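Local coordinates for GTP cyclohydrolase 1 type 2 homolog (Staphylococcus aureus subsp. aureus, PDB 3LNL), which is of unknown function but forms a capped toroidal hexamer and binds zinc ions at a dinuclear metal centre, at residues N130-Y136 with I232-S238; L154-L159 with R213-I218; D249-E255 with E275-K281; G287-I291 with F305-I310; E294-V298 with H321-L325. The protein carries 2 engineered substitutions. All coordinates share one frame; numbering follows the deposited sequence.

Contact 1. Residues N130-Y136 with I232-S238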
# COMPACT_ATOMS: atom_id res chain seq x y z
N ASN B 130 24.70 11.88 -4.81
CA ASN B 130 25.49 10.77 -4.27
C ASN B 130 24.73 9.81 -3.40
O ASN B 130 23.93 10.22 -2.57
CB ASN B 130 26.70 11.27 -3.49
CG ASN B 130 27.52 12.19 -4.30
OD1 ASN B 130 26.99 13.15 -4.82
ND2 ASN B 130 28.79 11.85 -4.54
N GLN B 131 25.01 8.51 -3.58
CA GLN B 131 24.48 7.48 -2.70
C GLN B 131 25.08 7.69 -1.28
O GLN B 131 26.00 8.51 -1.10
CB GLN B 131 24.78 6.07 -3.27
CG GLN B 131 24.29 5.89 -4.69
CD GLN B 131 24.50 4.48 -5.25
OE1 GLN B 131 25.24 3.66 -4.68
NE2 GLN B 131 23.80 4.18 -6.37
N GLN B 132 24.50 7.03 -0.28
CA GLN B 132 25.05 7.00 1.09
C GLN B 132 25.38 5.55 1.39
O GLN B 132 24.56 4.67 1.17
CB GLN B 132 24.08 7.55 2.15
CG GLN B 132 23.83 9.06 2.05
CD GLN B 132 24.98 9.92 2.58
OE1 GLN B 132 25.60 9.60 3.60
NE2 GLN B 132 25.26 11.02 1.89
N ASP B 133 26.59 5.31 1.85
CA ASP B 133 27.01 3.98 2.21
C ASP B 133 27.07 3.86 3.72
O ASP B 133 27.51 4.78 4.39
CB ASP B 133 28.36 3.67 1.57
CG ASP B 133 28.34 3.83 0.04
OD1 ASP B 133 27.39 3.36 -0.62
OD2 ASP B 133 29.28 4.46 -0.49
N VAL B 134 26.59 2.74 4.22
CA VAL B 134 26.56 2.47 5.64
C VAL B 134 27.82 1.74 6.06
O VAL B 134 28.20 0.75 5.45
CB VAL B 134 25.34 1.64 6.02
CG1 VAL B 134 25.32 1.38 7.52
CG2 VAL B 134 24.07 2.34 5.55
N TYR B 135 28.49 2.29 7.07
CA TYR B 135 29.66 1.68 7.71
C TYR B 135 29.37 1.57 9.20
O TYR B 135 28.36 2.08 9.68
CB TYR B 135 30.89 2.57 7.54
CG TYR B 135 31.29 2.81 6.11
CD1 TYR B 135 32.34 2.11 5.52
CD2 TYR B 135 30.62 3.76 5.35
CE1 TYR B 135 32.70 2.34 4.18
CE2 TYR B 135 30.97 4.01 4.03
CZ TYR B 135 32.00 3.30 3.44
OH TYR B 135 32.31 3.57 2.12
N TYR B 136 30.27 0.93 9.95
CA TYR B 136 30.21 0.95 11.41
C TYR B 136 31.54 1.34 12.00
O TYR B 136 32.60 0.87 11.56
CB TYR B 136 29.82 -0.41 11.98
CG TYR B 136 28.41 -0.79 11.68
CD1 TYR B 136 28.12 -1.65 10.64
CD2 TYR B 136 27.37 -0.28 12.44
CE1 TYR B 136 26.81 -1.99 10.36
CE2 TYR B 136 26.06 -0.62 12.16
CZ TYR B 136 25.79 -1.48 11.12
OH TYR B 136 24.48 -1.82 10.84
N ILE B 232 28.69 1.40 15.96
CA ILE B 232 28.03 2.67 15.76
C ILE B 232 27.89 2.88 14.26
O ILE B 232 28.88 3.01 13.58
CB ILE B 232 28.85 3.79 16.37
CG1 ILE B 232 28.95 3.60 17.89
CG2 ILE B 232 28.27 5.13 15.99
CD1 ILE B 232 29.87 4.57 18.53
N GLU B 233 26.66 2.88 13.77
CA GLU B 233 26.39 3.17 12.38
C GLU B 233 26.91 4.56 11.97
O GLU B 233 26.66 5.55 12.65
CB GLU B 233 24.90 3.07 12.09
CG GLU B 233 24.60 3.20 10.60
CD GLU B 233 23.16 3.50 10.34
OE1 GLU B 233 22.82 4.70 10.14
OE2 GLU B 233 22.36 2.53 10.42
N ILE B 234 27.67 4.58 10.88
CA ILE B 234 28.19 5.80 10.25
C ILE B 234 27.75 5.78 8.79
O ILE B 234 27.93 4.77 8.10
CB ILE B 234 29.74 5.80 10.24
CG1 ILE B 234 30.29 5.83 11.65
CG2 ILE B 234 30.29 6.99 9.47
CD1 ILE B 234 29.94 7.10 12.41
N LYS B 235 27.17 6.87 8.31
CA LYS B 235 26.89 7.00 6.91
C LYS B 235 27.92 7.93 6.30
O LYS B 235 28.28 8.95 6.90
CB LYS B 235 25.48 7.48 6.67
CG LYS B 235 24.46 6.41 7.04
CD LYS B 235 23.01 6.84 6.79
CE LYS B 235 22.10 5.60 6.79
NZ LYS B 235 20.66 5.88 6.53
N GLN B 236 28.41 7.54 5.13
CA GLN B 236 29.36 8.33 4.36
C GLN B 236 28.80 8.56 2.98
O GLN B 236 28.14 7.69 2.42
CB GLN B 236 30.66 7.56 4.17
CG GLN B 236 31.39 7.21 5.45
CD GLN B 236 32.81 6.75 5.17
OE1 GLN B 236 33.18 6.51 4.03
NE2 GLN B 236 33.61 6.66 6.21
N THR B 237 29.11 9.72 2.42
CA THR B 237 28.73 10.05 1.08
C THR B 237 29.51 9.20 0.11
O THR B 237 30.72 9.11 0.18
CB THR B 237 28.97 11.53 0.79
OG1 THR B 237 28.28 12.29 1.79
CG2 THR B 237 28.45 11.89 -0.60
N SER B 238 28.79 8.54 -0.79
CA SER B 238 29.39 7.61 -1.71
C SER B 238 30.07 8.39 -2.83
O SER B 238 29.73 9.53 -3.10
CB SER B 238 28.27 6.78 -2.37
OG SER B 238 28.84 5.85 -3.25
O HOH W 1 31.35 4.62 -2.20

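Contact 2. Residues L154-L159 with R213-I218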
# COMPACT_ATOMS: atom_id res chain seq x y z
N LEU B 154 43.03 -9.41 15.28
CA LEU B 154 41.96 -8.81 14.47
C LEU B 154 42.52 -8.47 13.08
O LEU B 154 41.82 -8.64 12.08
CB LEU B 154 41.36 -7.58 15.16
CG LEU B 154 40.58 -7.84 16.45
CD1 LEU B 154 40.13 -6.52 17.04
CD2 LEU B 154 39.38 -8.75 16.21
N SER B 155 43.78 -8.02 13.04
CA SER B 155 44.42 -7.59 11.79
C SER B 155 44.89 -8.78 10.95
O SER B 155 44.81 -8.76 9.72
CB SER B 155 45.59 -6.67 12.10
OG SER B 155 45.87 -5.87 10.97
N GLU B 156 45.41 -9.80 11.63
CA GLU B 156 45.68 -11.09 11.01
C GLU B 156 44.44 -11.64 10.30
O GLU B 156 44.54 -12.29 9.27
CB GLU B 156 46.14 -12.10 12.06
CG GLU B 156 47.62 -12.05 12.36
CD GLU B 156 48.02 -13.12 13.33
OE1 GLU B 156 47.13 -13.82 13.84
OE2 GLU B 156 49.23 -13.28 13.59
N ASN B 157 43.27 -11.37 10.87
CA ASN B 157 42.02 -11.86 10.29
C ASN B 157 41.32 -10.84 9.39
O ASN B 157 40.16 -11.00 9.04
CB ASN B 157 41.12 -12.41 11.40
CG ASN B 157 41.63 -13.72 11.95
OD1 ASN B 157 41.67 -14.72 11.24
ND2 ASN B 157 42.04 -13.72 13.21
N GLY B 158 42.05 -9.78 9.02
CA GLY B 158 41.63 -8.88 7.94
C GLY B 158 40.69 -7.74 8.30
O GLY B 158 40.06 -7.16 7.43
N LEU B 159 40.61 -7.42 9.59
CA LEU B 159 39.84 -6.26 10.07
C LEU B 159 40.77 -5.03 10.14
O LEU B 159 41.96 -5.18 10.40
CB LEU B 159 39.23 -6.57 11.46
CG LEU B 159 37.77 -7.05 11.61
CD1 LEU B 159 37.34 -8.04 10.58
CD2 LEU B 159 37.54 -7.61 13.03
N ARG B 213 30.98 -10.87 11.31
CA ARG B 213 32.32 -11.42 11.43
C ARG B 213 33.14 -10.67 12.49
O ARG B 213 33.90 -11.27 13.23
CB ARG B 213 33.05 -11.40 10.10
CG ARG B 213 34.38 -12.16 10.15
CD ARG B 213 34.84 -12.58 8.77
NE ARG B 213 36.16 -13.22 8.78
CZ ARG B 213 37.33 -12.58 8.89
NH1 ARG B 213 38.47 -13.26 8.88
NH2 ARG B 213 37.36 -11.24 9.02
N ALA B 214 32.97 -9.35 12.55
CA ALA B 214 33.65 -8.56 13.56
C ALA B 214 33.27 -9.06 14.95
O ALA B 214 34.16 -9.32 15.77
CB ALA B 214 33.31 -7.08 13.40
N GLU B 215 31.97 -9.21 15.19
CA GLU B 215 31.44 -9.83 16.42
C GLU B 215 32.11 -11.16 16.78
O GLU B 215 32.52 -11.37 17.93
CB GLU B 215 29.93 -10.11 16.29
CG GLU B 215 29.03 -8.94 16.62
CD GLU B 215 27.74 -9.39 17.30
OE1 GLU B 215 26.78 -9.72 16.57
OE2 GLU B 215 27.68 -9.41 18.55
N GLN B 216 32.16 -12.06 15.80
CA GLN B 216 32.81 -13.37 15.95
C GLN B 216 34.26 -13.17 16.41
O GLN B 216 34.67 -13.63 17.48
CB GLN B 216 32.75 -14.17 14.64
N LEU B 217 35.03 -12.43 15.60
CA LEU B 217 36.45 -12.21 15.90
C LEU B 217 36.68 -11.51 17.25
O LEU B 217 37.59 -11.88 17.99
CB LEU B 217 37.12 -11.42 14.78
CG LEU B 217 37.24 -12.13 13.43
CD1 LEU B 217 37.81 -11.15 12.43
CD2 LEU B 217 38.11 -13.42 13.52
N ILE B 218 35.85 -10.52 17.57
CA ILE B 218 36.03 -9.77 18.83
C ILE B 218 35.82 -10.70 20.03
O ILE B 218 36.69 -10.82 20.88
CB ILE B 218 35.10 -8.55 18.94
CG1 ILE B 218 35.57 -7.40 18.03
CG2 ILE B 218 35.06 -8.02 20.37
CD1 ILE B 218 34.58 -6.25 17.99

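Contact 3. Residues D249-E255 with E275-K281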
# COMPACT_ATOMS: atom_id res chain seq x y z
N ASP B 249 33.64 25.54 -20.82
CA ASP B 249 34.89 26.29 -20.75
C ASP B 249 34.60 27.76 -20.60
O ASP B 249 35.15 28.44 -19.72
CB ASP B 249 35.69 26.10 -22.05
CG ASP B 249 36.36 24.73 -22.14
OD1 ASP B 249 36.59 24.24 -23.28
OD2 ASP B 249 36.66 24.15 -21.07
N ASN B 250 33.72 28.24 -21.49
CA ASN B 250 33.33 29.65 -21.59
C ASN B 250 31.81 29.75 -21.50
O ASN B 250 31.17 29.09 -22.25
CB ASN B 250 33.80 30.19 -22.96
CG ASN B 250 35.31 30.11 -23.13
OD1 ASN B 250 36.02 30.79 -22.42
ND2 ASN B 250 35.79 29.25 -24.02
N GLN B 251 31.27 30.53 -20.55
CA GLN B 251 29.83 30.86 -20.46
C GLN B 251 29.28 31.11 -21.87
O GLN B 251 29.89 31.83 -22.66
CB GLN B 251 29.60 32.11 -19.53
CG GLN B 251 28.14 32.28 -19.00
CD GLN B 251 27.86 33.56 -18.16
OE1 GLN B 251 28.12 34.65 -18.63
NE2 GLN B 251 27.21 33.41 -16.95
N MET B 252 28.17 30.47 -22.22
CA MET B 252 27.57 30.62 -23.52
C MET B 252 26.04 30.65 -23.42
O MET B 252 25.48 30.48 -22.35
CB MET B 252 28.02 29.51 -24.44
CG MET B 252 27.61 28.15 -24.02
SD MET B 252 28.68 26.89 -24.81
CE MET B 252 28.10 26.98 -26.46
N THR B 253 25.37 30.91 -24.53
CA THR B 253 23.90 30.99 -24.49
C THR B 253 23.34 29.58 -24.54
O THR B 253 23.94 28.66 -25.09
CB THR B 253 23.32 31.85 -25.64
OG1 THR B 253 23.52 31.19 -26.89
CG2 THR B 253 23.93 33.32 -25.71
N LEU B 254 22.16 29.40 -23.95
CA LEU B 254 21.44 28.16 -24.02
C LEU B 254 21.33 27.59 -25.45
O LEU B 254 21.56 26.37 -25.67
CB LEU B 254 20.04 28.33 -23.41
CG LEU B 254 19.13 27.12 -23.33
CD1 LEU B 254 19.82 25.91 -22.63
CD2 LEU B 254 17.81 27.52 -22.57
N GLU B 255 20.92 28.40 -26.41
CA GLU B 255 20.77 27.90 -27.76
C GLU B 255 22.11 27.50 -28.38
O GLU B 255 22.19 26.50 -29.07
CB GLU B 255 20.06 28.89 -28.66
CG GLU B 255 20.85 30.05 -29.06
CD GLU B 255 20.05 31.02 -29.93
OE1 GLU B 255 20.51 32.17 -30.06
OE2 GLU B 255 18.96 30.60 -30.45
N GLU B 275 14.81 30.59 -22.31
CA GLU B 275 15.10 31.71 -23.20
C GLU B 275 16.37 31.33 -23.98
O GLU B 275 17.35 30.84 -23.40
CB GLU B 275 15.31 33.06 -22.41
CG GLU B 275 14.17 33.57 -21.43
CD GLU B 275 14.56 34.88 -20.61
OE1 GLU B 275 15.78 35.23 -20.47
OE2 GLU B 275 13.64 35.60 -20.11
N SER B 276 16.32 31.50 -25.29
CA SER B 276 17.40 31.05 -26.17
C SER B 276 18.73 31.76 -25.89
O SER B 276 19.80 31.19 -26.10
CB SER B 276 16.98 31.23 -27.65
OG SER B 276 16.72 32.59 -27.89
N ASN B 277 18.65 32.99 -25.38
CA ASN B 277 19.84 33.78 -25.04
C ASN B 277 20.24 33.70 -23.55
O ASN B 277 21.06 34.47 -23.08
CB ASN B 277 19.64 35.26 -25.46
CG ASN B 277 18.63 36.02 -24.56
OD1 ASN B 277 18.11 35.47 -23.57
ND2 ASN B 277 18.37 37.26 -24.89
N GLN B 278 19.65 32.76 -22.82
CA GLN B 278 19.99 32.56 -21.41
C GLN B 278 21.46 32.16 -21.29
O GLN B 278 21.95 31.30 -22.03
CB GLN B 278 19.07 31.45 -20.88
CG GLN B 278 19.16 31.11 -19.40
CD GLN B 278 18.48 32.11 -18.51
OE1 GLN B 278 17.48 32.71 -18.90
NE2 GLN B 278 19.02 32.32 -17.31
N LYS B 279 22.19 32.78 -20.38
CA LYS B 279 23.58 32.45 -20.19
C LYS B 279 23.72 31.18 -19.34
O LYS B 279 23.13 31.10 -18.28
CB LYS B 279 24.28 33.54 -19.47
CG LYS B 279 24.09 34.89 -20.11
CD LYS B 279 24.97 35.06 -21.26
CE LYS B 279 25.32 36.55 -21.47
NZ LYS B 279 25.48 36.68 -22.93
N ILE B 280 24.57 30.27 -19.79
CA ILE B 280 24.71 28.94 -19.27
C ILE B 280 26.17 28.81 -18.86
O ILE B 280 27.04 29.08 -19.66
CB ILE B 280 24.45 27.89 -20.43
CG1 ILE B 280 22.96 27.77 -20.74
CG2 ILE B 280 24.91 26.51 -20.11
CD1 ILE B 280 22.02 28.09 -19.57
N LYS B 281 26.45 28.36 -17.64
CA LYS B 281 27.81 27.96 -17.28
C LYS B 281 27.89 26.55 -16.70
O LYS B 281 28.77 25.76 -17.10
CB LYS B 281 28.37 28.95 -16.28
CG LYS B 281 29.68 28.53 -15.71
CD LYS B 281 30.80 28.66 -16.75
CE LYS B 281 32.12 28.38 -16.11
NZ LYS B 281 33.11 28.32 -17.17
O HOH W 2 19.36 34.01 -28.69

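Contact 4. Residues G287-I291 with F305-I310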
# COMPACT_ATOMS: atom_id res chain seq x y z
N GLY B 287 21.81 11.20 -18.38
CA GLY B 287 21.47 10.60 -19.66
C GLY B 287 20.36 9.62 -19.50
O GLY B 287 20.24 9.02 -18.46
N GLY B 288 19.56 9.45 -20.54
CA GLY B 288 18.44 8.53 -20.52
C GLY B 288 17.13 9.28 -20.32
O GLY B 288 16.68 10.01 -21.23
N SER B 289 16.51 9.04 -19.20
CA SER B 289 15.23 9.67 -18.86
C SER B 289 15.36 10.17 -17.42
O SER B 289 15.03 9.44 -16.48
CB SER B 289 14.08 8.68 -18.93
OG SER B 289 12.83 9.37 -18.65
N GLY B 290 15.84 11.40 -17.26
CA GLY B 290 16.11 11.94 -15.90
C GLY B 290 15.17 12.98 -15.38
O GLY B 290 15.42 13.59 -14.34
N ILE B 291 14.06 13.17 -16.08
CA ILE B 291 13.09 14.13 -15.63
C ILE B 291 12.59 13.62 -14.28
O ILE B 291 12.39 12.41 -14.11
CB ILE B 291 11.94 14.41 -16.65
CG1 ILE B 291 12.47 15.19 -17.85
CG2 ILE B 291 10.78 15.16 -15.96
CD1 ILE B 291 12.92 16.67 -17.51
N PHE B 305 19.51 21.60 -17.18
CA PHE B 305 19.42 20.22 -16.94
C PHE B 305 19.31 19.51 -18.28
O PHE B 305 18.39 19.76 -19.03
CB PHE B 305 18.22 19.90 -16.08
CG PHE B 305 18.12 18.45 -15.69
CD1 PHE B 305 19.05 17.87 -14.83
CD2 PHE B 305 17.11 17.63 -16.23
CE1 PHE B 305 18.95 16.55 -14.45
CE2 PHE B 305 17.02 16.29 -15.88
CZ PHE B 305 17.94 15.73 -14.99
N VAL B 306 20.27 18.63 -18.56
CA VAL B 306 20.35 17.92 -19.83
C VAL B 306 19.97 16.48 -19.64
O VAL B 306 20.53 15.77 -18.76
CB VAL B 306 21.79 17.96 -20.41
CG1 VAL B 306 21.88 17.14 -21.72
CG2 VAL B 306 22.25 19.43 -20.61
N THR B 307 18.99 16.02 -20.43
CA THR B 307 18.50 14.65 -20.31
C THR B 307 17.82 14.22 -21.62
O THR B 307 17.93 14.91 -22.63
CB THR B 307 17.56 14.50 -19.08
OG1 THR B 307 17.40 13.12 -18.75
CG2 THR B 307 16.14 15.12 -19.30
N GLY B 308 17.13 13.09 -21.58
CA GLY B 308 16.31 12.62 -22.71
C GLY B 308 14.89 12.36 -22.32
O GLY B 308 14.54 12.50 -21.14
N ASP B 309 14.06 12.02 -23.32
CA ASP B 309 12.64 11.62 -23.17
C ASP B 309 11.83 12.70 -22.43
O ASP B 309 11.00 12.38 -21.60
CB ASP B 309 12.50 10.30 -22.37
CG ASP B 309 12.75 9.03 -23.19
OD1 ASP B 309 12.74 9.05 -24.42
OD2 ASP B 309 12.92 7.93 -22.56
N ILE B 310 12.06 13.98 -22.72
CA ILE B 310 11.29 15.05 -22.06
C ILE B 310 9.90 15.15 -22.71
O ILE B 310 9.78 15.16 -23.95
CB ILE B 310 12.00 16.40 -22.08
CG1 ILE B 310 13.44 16.23 -21.54
CG2 ILE B 310 11.19 17.41 -21.27
CD1 ILE B 310 14.28 17.50 -21.44
O HOH W 3 13.02 12.04 -18.76

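Contact 5. Residues E294-V298 with H321-L325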
# COMPACT_ATOMS: atom_id res chain seq x y z
N GLU B 294 15.25 17.62 -12.28
CA GLU B 294 15.61 18.96 -12.78
C GLU B 294 15.55 20.05 -11.73
O GLU B 294 16.41 20.96 -11.73
CB GLU B 294 14.81 19.36 -14.04
CG GLU B 294 13.28 19.53 -13.93
CD GLU B 294 12.49 18.21 -13.99
OE1 GLU B 294 13.10 17.14 -13.75
OE2 GLU B 294 11.25 18.27 -14.26
N TYR B 295 14.55 19.99 -10.86
CA TYR B 295 14.40 21.01 -9.82
C TYR B 295 15.56 20.92 -8.80
O TYR B 295 16.11 21.94 -8.38
CB TYR B 295 13.00 20.93 -9.16
CG TYR B 295 11.94 21.23 -10.16
CD1 TYR B 295 11.29 20.20 -10.83
CD2 TYR B 295 11.60 22.56 -10.49
CE1 TYR B 295 10.31 20.48 -11.82
CE2 TYR B 295 10.65 22.84 -11.47
CZ TYR B 295 10.03 21.79 -12.15
OH TYR B 295 9.10 22.05 -13.13
N GLN B 296 15.94 19.69 -8.45
CA GLN B 296 17.06 19.44 -7.55
C GLN B 296 18.40 19.86 -8.18
O GLN B 296 19.23 20.51 -7.54
CB GLN B 296 17.04 17.98 -7.16
CG GLN B 296 17.98 17.53 -6.10
CD GLN B 296 17.55 16.17 -5.56
OE1 GLN B 296 16.67 16.11 -4.72
NE2 GLN B 296 18.12 15.07 -6.10
N ALA B 297 18.54 19.60 -9.48
CA ALA B 297 19.70 20.07 -10.23
C ALA B 297 19.85 21.58 -10.14
O ALA B 297 20.96 22.09 -9.89
CB ALA B 297 19.64 19.62 -11.67
N VAL B 298 18.74 22.30 -10.32
CA VAL B 298 18.80 23.76 -10.17
C VAL B 298 19.19 24.14 -8.74
O VAL B 298 20.04 25.00 -8.55
CB VAL B 298 17.55 24.44 -10.70
CG1 VAL B 298 17.54 25.95 -10.28
CG2 VAL B 298 17.49 24.24 -12.20
N HIS B 321 8.55 27.68 -14.41
CA HIS B 321 9.37 27.86 -13.23
C HIS B 321 10.80 28.35 -13.53
O HIS B 321 11.58 28.50 -12.63
CB HIS B 321 9.44 26.56 -12.44
CG HIS B 321 8.12 26.13 -11.87
ND1 HIS B 321 7.41 26.90 -10.96
CD2 HIS B 321 7.38 25.02 -12.09
CE1 HIS B 321 6.28 26.28 -10.68
NE2 HIS B 321 6.24 25.14 -11.35
N GLY B 322 11.12 28.61 -14.79
CA GLY B 322 12.44 29.07 -15.14
C GLY B 322 13.50 28.00 -15.10
O GLY B 322 14.69 28.32 -15.04
N VAL B 323 13.13 26.73 -15.11
CA VAL B 323 14.12 25.67 -15.11
C VAL B 323 14.50 25.38 -16.58
O VAL B 323 13.64 25.05 -17.43
CB VAL B 323 13.62 24.40 -14.38
CG1 VAL B 323 14.65 23.21 -14.57
CG2 VAL B 323 13.41 24.69 -12.89
N ASN B 324 15.77 25.56 -16.93
CA ASN B 324 16.16 25.35 -18.28
C ASN B 324 16.48 23.88 -18.60
O ASN B 324 17.15 23.21 -17.82
CB ASN B 324 17.35 26.24 -18.63
CG ASN B 324 17.08 27.68 -18.40
OD1 ASN B 324 16.05 28.19 -18.83
ND2 ASN B 324 17.99 28.35 -17.72
N LEU B 325 15.99 23.38 -19.73
CA LEU B 325 16.18 21.98 -20.09
C LEU B 325 16.73 21.87 -21.50
O LEU B 325 16.48 22.74 -22.32
CB LEU B 325 14.87 21.22 -20.06
CG LEU B 325 14.05 21.21 -18.78
CD1 LEU B 325 12.67 20.54 -19.09
CD2 LEU B 325 14.76 20.55 -17.63

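Contact 1. Residues N130-Y136 with I232-S238
Strands 130-136 and 232-238 run antiparallel, their axes approaching to 4.4 Å, with D133 facing Q236 and Y135 facing I234 as hydrogen-bonded pairs, V134-K235 between them and Q132-T237 and Y136-E233 to either end, all three non-hydrogen-bonded pairs. Both hydrogen-bonded pairs carry two bonds, the shortest from Y135 N to I234 O at 2.7 Å. On the face with D133 and Y135, the ring of Y135 lies across the Q236 side chain, whose CD stands 3.5 Å above the ring plane and is displaced toward the rim; amide and ring planes are 36° apart, and Q236 OE1 reaches Y135 CE2 at 3.3 Å. With CG beside its own backbone N (chi1 -61°), the ring is carried back along the strand toward Q236 rather than over I234. On the face with V134, CG1 of that valine meets E233 CG at 3.6 Å, while its CG2 lies 4.0 Å from K235 CE, the two side chains pointing the same way. At the end of the ladder N130 ND2 gives S238 O a nearly straight 2.9 Å bond, with the acceptor in the plane of the amide. A water donates to D133 OD2 (2.7 Å) and also bonds S238 OG, which has a further partner in Y240 N. T237 OG1 bonds E215 of a second subunit, and I232 and I234 pack on neighbouring subunits. These strands belong to the PII-like region that bulges out between the NIF3 domains. The main chain thus supplies the regular ladder, whereas polar side chains and water tie its N130-S238 end.

Contact 2. Residues L154-L159 with R213-I218
The guanidinium of R213 meets N157 edge-on: N157 O lies almost in its plane, and L159 CD1 is also near the edge, 3.6 Å from R213 NH2. NH1 and NH2 both donate to N157 O, each at 2.8 Å, so one carbonyl oxygen receives an end-on, two-nitrogen grip. The NH1 donor sits on a lone pair, while NH2 approaches nearly along the C=O axis; the bonds are bent, with N-H...O angles of 143° and 144°, as sharing one acceptor requires. An extended chain from CG to NE takes R213 out to this carbonyl. N157 directly follows helix 147-156, which finishes in a Schellman motif with G158 as its C-prime residue, and the arginine therefore probably complements the partial negative charge of the helix end. Beneath the polar bridge L217 is the central apolar group: its CD1 touches L159 CD2 at 3.6 Å, its CD2 lies against N157 CB, and its CB meets L154 CD2 at 3.8 Å as the two leucines slide past each other. Helices 147-156 and 211-221 of the PII-like fold are joined in this way, and A214 and I218 carry the packing onward to strand 229-238, with I218 also touching strand 125-142.

Contact 3. Residues D249-E255 with E275-K281
L254, the first residue of helix 254-264, crosses obliquely over I280 in the C-terminal NIF3 domain, where strand 240-253 pairs antiparallel with strand 279-285 and passes into the helix. Its CB lies 4.0 Å from I280 CG1 and 3.7 Å from E275 O, CG is near the same E275 carbonyl, CD1 turns to I280 CG1, and CD2 ends 3.5 Å from E275 O. CG stands opposite the backbone N (chi1 -178°), and with chi2 at 52° CD1 is directed to the isoleucine and CD2 to the turn. F272 and V304 pack around L254 as well, V304 also touching I280. The strands are held by M252 N to I280 O and the shorter I280 N to M252 O (2.7 Å). Past them, two helix-start amides use the type I turn E275-Q278: L254 N donates to Q278 O, and E255 N to a lone pair of S276 O. T253 is the N-cap, its OG1 accepting from D256 N. On the exposed side, Q251 crosses K279 at about a right angle. K281 reaches back along the D249 end, where its NZ bonds V248 O. A water closes the other end, donating to E255 OE1 at 2.6 Å and bonding S276 OG at 3.1 Å.

Contact 4. Residues G287-I291 with F305-I310
I291 crosses both T307 and I310 at about a right angle, packing the glycine-rich loop after strand 279-285 onto the end of strand 304-307 beside the dinuclear zinc centre of this NIF3-family domain. Its CG1 lies 3.9 Å from T307 CG2 and 4.0 Å from I310 CG1, and CD1 reaches the same two groups. T307 is turned with OG1 opposite its backbone N (chi1 -163°), which sends the methyl to I291 and the hydroxyl to the loop, where OG1 accepts from G290 N at 2.8 Å and also bonds I286 O. The F305 ring meets the G290 carbonyl, its CZ 3.4 Å from G290 O, and has I291 N near the plane at its edge. G290 presents only its backbone to T307 and F305, and G288 O comes within 3.0 Å of G308 CA, so the two segments pack closely. D309 lies beside S289; its OD2 bonds ND1 of the zinc ligand H330, making it a second-shell residue that probably positions that imidazole, while OD1 takes the backbone N of H312 of a neighbouring subunit. A water joins the two segments, accepting from I291 N, bonding S289 OG at 2.7 Å and donating to G308 O at 2.9 Å.

Contact 5. Residues E294-V298 with H321-L325
V323 places CG1 opposite its backbone N (chi1 172°) and CG2 opposite its carbonyl carbon, and the two methyls thereby face different residues of helix 294-299. CG1 meets V298 CG2 at 3.8 Å and E294 CB at 3.9 Å, whereas CG2 is directed at Y295, 3.6 Å from CE2. In Y295, CG lies beside the backbone N (chi1 -63°), and the ring leans along the helix until it reaches both V323 and H321. The tyrosine and imidazole rings are steeply inclined, their planes 78° apart and centroids separated by 5.9 Å, in an oblique pairing. Y295 OH sits near the imidazole plane at its edge, with H321 CD2 at 3.6 Å, so the hydroxyl meets a ring carbon rather than a ring nitrogen. On the other flank of V323, L325 CD2 touches E294 CB at 3.8 Å. E294 uses its aliphatic base here; its bent chain turns the carboxylate back to G292 N, to which OE1 is hydrogen-bonded. After helix 312-321, G322, with positive phi, forms a Schellman motif, so that the chain swings V323 against helix 294-299 before entering strand 325-327. A318 of helix 312-321 also touches V323 and L325, and F305 lies against E294 and L325 from strand 304-307. H321 further packs on G83 of a neighbouring subunit. Chemically, the join between the helix and the loop relies on methyl, methylene and aromatic carbon contacts, with the glutamate's carboxylate directed just ahead of its own helix, and depends on shape more than on polar pairing.

Overall arrangement
From the N terminus, the chain first enters contact 1, whose strands 125-142 and 229-238 bracket the middle of the PII-like region; contact 2 is nested within the loop so closed and joins two of its helices. Contact 3 then follows in series, pairing strands 240-253 and 279-285 on the far side of the chain's centre, about 55 Å from contact 2 between centres, and closes the loop holding helix 254-264 and strand 271-273. Contacts 4 and 5 cross, their segments alternating along the chain: they touch through F305 of contact 4, and strand 304-307 lies beside strand 279-285. N324 links contact 5 to contact 3 through Q278 and L254. Contacts 3, 4 and 5 thus tie together the C-terminal NIF3 domain.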